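Putative gdp-fucose protein o-fucosyltransferase 1 (Caenorhabditis elegans, PDB 3ZY2) is a putative GDP-fucose protein O-fucosyltransferase of the GT-B clan that binds guanosine-5'-diphosphate in its pocket. Local coordinates at residues A[217-221]-A[222-226]. Residues are numbered along the deposited sequence; the frame is centred on the assembly and turned at random.
Sequences HLRND and ADWVR. With GDP (guanosine-5'-diphosphate), chain C.
With CG trans to the backbone N in both residues (chi1 -174° in Arg-219, -176° in Trp-224), the arginine chain lies across the indole, where strand 213-218 of the parallel C-terminal sheet of this GT-B fold turns into helix 222-229. Arg-219 CG sits over the ring face, 3.5 Å from the centroid of the five-membered ring of Trp-224, a CH-pi contact. Farther out, the chain bends at chi2, and Trp-224 CE3 lies over the centre of one guanidinium face, the two planes 36° apart; the ribose O4' of GDP lies beyond the other face. Between these neighbours the guanidinium gives two N-H groups to the beta-phosphate: Arg-219 NE reaches GDP O1B at 2.8 Å in a nearly straight bond, and NH2 reaches O3B. Arg-219 NH1 forms salt bridges with Asp-288 and, at 3.2 Å, with Asp-221 OD1. Indole NE1 is hydrogen-bonded to Cys-260 O. At the other end of the nucleotide, His-217 NE2 donates to guanine N7 at 3.0 Å, while its ND1 is bonded to Ser-337. Asp-221 is the helix N-cap: the same OD1 that meets Arg-219 NH1 accepts from Trp-224 N at 3.0 Å, nearly along its C-O axis.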
loop_
_atom_site.group_PDB
_atom_site.type_symbol
_atom_site.label_atom_id
_atom_site.label_comp_id
_atom_site.label_asym_id
_atom_site.label_seq_id
_atom_site.Cartn_x
_atom_site.Cartn_y
_atom_site.Cartn_z
ATOM N N HIS A 217 -31.791 -6.916 6.548
ATOM C CA HIS A 217 -30.769 -7.144 5.533
ATOM C C HIS A 217 -30.250 -8.567 5.620
ATOM O O HIS A 217 -29.703 -8.969 6.642
ATOM C CB HIS A 217 -29.602 -6.158 5.698
ATOM C CG HIS A 217 -28.551 -6.321 4.647
ATOM N ND1 HIS A 217 -27.197 -6.245 4.906
ATOM C CD2 HIS A 217 -28.671 -6.584 3.316
ATOM C CE1 HIS A 217 -26.531 -6.446 3.778
ATOM N NE2 HIS A 217 -27.401 -6.660 2.800
ATOM N N LEU A 218 -30.492 -9.341 4.556
ATOM C CA LEU A 218 -30.044 -10.728 4.480
ATOM C C LEU A 218 -28.886 -10.801 3.498
ATOM O O LEU A 218 -29.080 -10.800 2.284
ATOM C CB LEU A 218 -31.190 -11.653 4.045
ATOM C CG LEU A 218 -32.466 -11.578 4.903
ATOM C CD1 LEU A 218 -33.496 -12.623 4.436
ATOM C CD2 LEU A 218 -32.183 -11.735 6.435
ATOM N N ARG A 219 -27.675 -10.826 4.045
ATOM C CA ARG A 219 -26.468 -10.944 3.246
ATOM C C ARG A 219 -26.164 -12.436 3.197
ATOM O O ARG A 219 -25.806 -13.049 4.214
ATOM C CB ARG A 219 -25.330 -10.168 3.937
ATOM C CG ARG A 219 -24.038 -10.090 3.121
ATOM C CD ARG A 219 -24.106 -9.154 1.930
ATOM N NE ARG A 219 -22.745 -8.841 1.495
ATOM C CZ ARG A 219 -22.057 -9.539 0.603
ATOM N NH1 ARG A 219 -22.605 -10.587 0.002
ATOM N NH2 ARG A 219 -20.825 -9.181 0.286
ATOM N N ASN A 220 -26.340 -13.039 2.026
ATOM C CA ASN A 220 -26.268 -14.497 1.951
ATOM C C ASN A 220 -25.792 -15.124 0.645
ATOM O O ASN A 220 -26.000 -16.319 0.447
ATOM C CB ASN A 220 -27.593 -15.154 2.401
ATOM C CG ASN A 220 -28.801 -14.647 1.635
ATOM O OD1 ASN A 220 -28.712 -14.236 0.475
ATOM N ND2 ASN A 220 -29.947 -14.669 2.298
ATOM N N ASP A 221 -25.128 -14.358 -0.220
ATOM C CA ASP A 221 -24.549 -14.981 -1.426
ATOM C C ASP A 221 -23.404 -15.942 -1.079
ATOM O O ASP A 221 -22.925 -15.959 0.055
ATOM C CB ASP A 221 -24.175 -13.945 -2.496
ATOM C CG ASP A 221 -22.904 -13.169 -2.178
ATOM O OD1 ASP A 221 -22.179 -13.479 -1.204
ATOM O OD2 ASP A 221 -22.615 -12.226 -2.939
ATOM N N ALA A 222 -23.000 -16.772 -2.046
ATOM C CA ALA A 222 -22.049 -17.859 -1.785
ATOM C C ALA A 222 -20.694 -17.389 -1.253
ATOM O O ALA A 222 -20.135 -18.018 -0.351
ATOM C CB ALA A 222 -21.866 -18.716 -3.034
ATOM N N ASP A 223 -20.192 -16.286 -1.810
ATOM C CA ASP A 223 -18.917 -15.678 -1.393
ATOM C C ASP A 223 -18.955 -15.212 0.060
ATOM O O ASP A 223 -17.934 -15.212 0.747
ATOM C CB ASP A 223 -18.575 -14.465 -2.271
ATOM C CG ASP A 223 -18.065 -14.848 -3.660
ATOM O OD1 ASP A 223 -18.045 -16.055 -4.021
ATOM O OD2 ASP A 223 -17.679 -13.911 -4.402
ATOM N N TRP A 224 -20.130 -14.787 0.513
ATOM C CA TRP A 224 -20.284 -14.312 1.887
ATOM C C TRP A 224 -20.138 -15.442 2.888
ATOM O O TRP A 224 -19.460 -15.310 3.903
ATOM C CB TRP A 224 -21.652 -13.660 2.076
ATOM C CG TRP A 224 -21.842 -13.058 3.442
ATOM C CD1 TRP A 224 -22.547 -13.590 4.475
ATOM C CD2 TRP A 224 -21.271 -11.842 3.922
ATOM N NE1 TRP A 224 -22.485 -12.760 5.568
ATOM C CE2 TRP A 224 -21.714 -11.673 5.255
ATOM C CE3 TRP A 224 -20.460 -10.861 3.348
ATOM C CZ2 TRP A 224 -21.361 -10.564 6.024
ATOM C CZ3 TRP A 224 -20.109 -9.756 4.107
ATOM C CH2 TRP A 224 -20.556 -9.617 5.427
ATOM N N VAL A 225 -20.802 -16.558 2.616
ATOM C CA VAL A 225 -20.770 -17.663 3.568
ATOM C C VAL A 225 -19.327 -18.150 3.733
ATOM O O VAL A 225 -18.932 -18.581 4.817
ATOM C CB VAL A 225 -21.766 -18.808 3.209
ATOM C CG1 VAL A 225 -23.135 -18.226 2.839
ATOM C CG2 VAL A 225 -21.227 -19.719 2.102
ATOM N N ARG A 226 -18.543 -18.023 2.667
ATOM C CA ARG A 226 -17.130 -18.391 2.704
ATOM C C ARG A 226 -16.279 -17.416 3.523
ATOM O O ARG A 226 -15.389 -17.843 4.259
ATOM C CB ARG A 226 -16.567 -18.586 1.293
ATOM C CG ARG A 226 -17.128 -19.819 0.575
ATOM C CD ARG A 226 -16.305 -20.181 -0.660
ATOM N NE ARG A 226 -15.894 -18.983 -1.392
ATOM C CZ ARG A 226 -16.520 -18.481 -2.455
ATOM N NH1 ARG A 226 -17.599 -19.075 -2.958
ATOM N NH2 ARG A 226 -16.047 -17.379 -3.024
HETATM P PB GDP C . -20.343 -5.990 2.232
HETATM O O1B GDP C . -21.755 -6.364 2.498
HETATM O O2B GDP C . -19.363 -5.155 3.115
HETATM O O3B GDP C . -19.684 -6.667 0.882
HETATM O O3A GDP C . -21.068 -4.722 1.324
HETATM P PA GDP C . -20.422 -3.990 -0.088
HETATM O O1A GDP C . -21.890 -3.051 -0.158
HETATM O O2A GDP C . -19.206 -3.456 -0.137
HETATM O "O5'" GDP C . -20.531 -5.575 -0.919
HETATM C "C5'" GDP C . -21.822 -5.588 -0.923
HETATM C "C4'" GDP C . -22.616 -5.852 -1.977
HETATM O "O4'" GDP C . -23.351 -6.895 -2.478
HETATM C "C3'" GDP C . -23.387 -4.699 -2.030
HETATM O "O3'" GDP C . -23.043 -3.198 -2.833
HETATM C "C2'" GDP C . -24.937 -4.920 -3.568
HETATM O "O2'" GDP C . -24.222 -4.717 -4.704
HETATM C "C1'" GDP C . -24.935 -6.351 -3.059
HETATM N N9 GDP C . -25.728 -6.367 -2.048
HETATM C C8 GDP C . -25.304 -6.735 -0.311
HETATM N N7 GDP C . -26.561 -6.538 -0.065
HETATM C C5 GDP C . -27.554 -6.225 -0.799
HETATM C C6 GDP C . -29.253 -5.882 -0.937
HETATM O O6 GDP C . -29.692 -5.970 0.113
HETATM N N1 GDP C . -29.417 -5.677 -1.982
HETATM C C2 GDP C . -28.944 -5.578 -3.127
HETATM N N2 GDP C . -29.311 -5.361 -4.028
HETATM N N3 GDP C . -27.428 -5.803 -3.500
HETATM C C4 GDP C . -26.843 -6.128 -2.221
#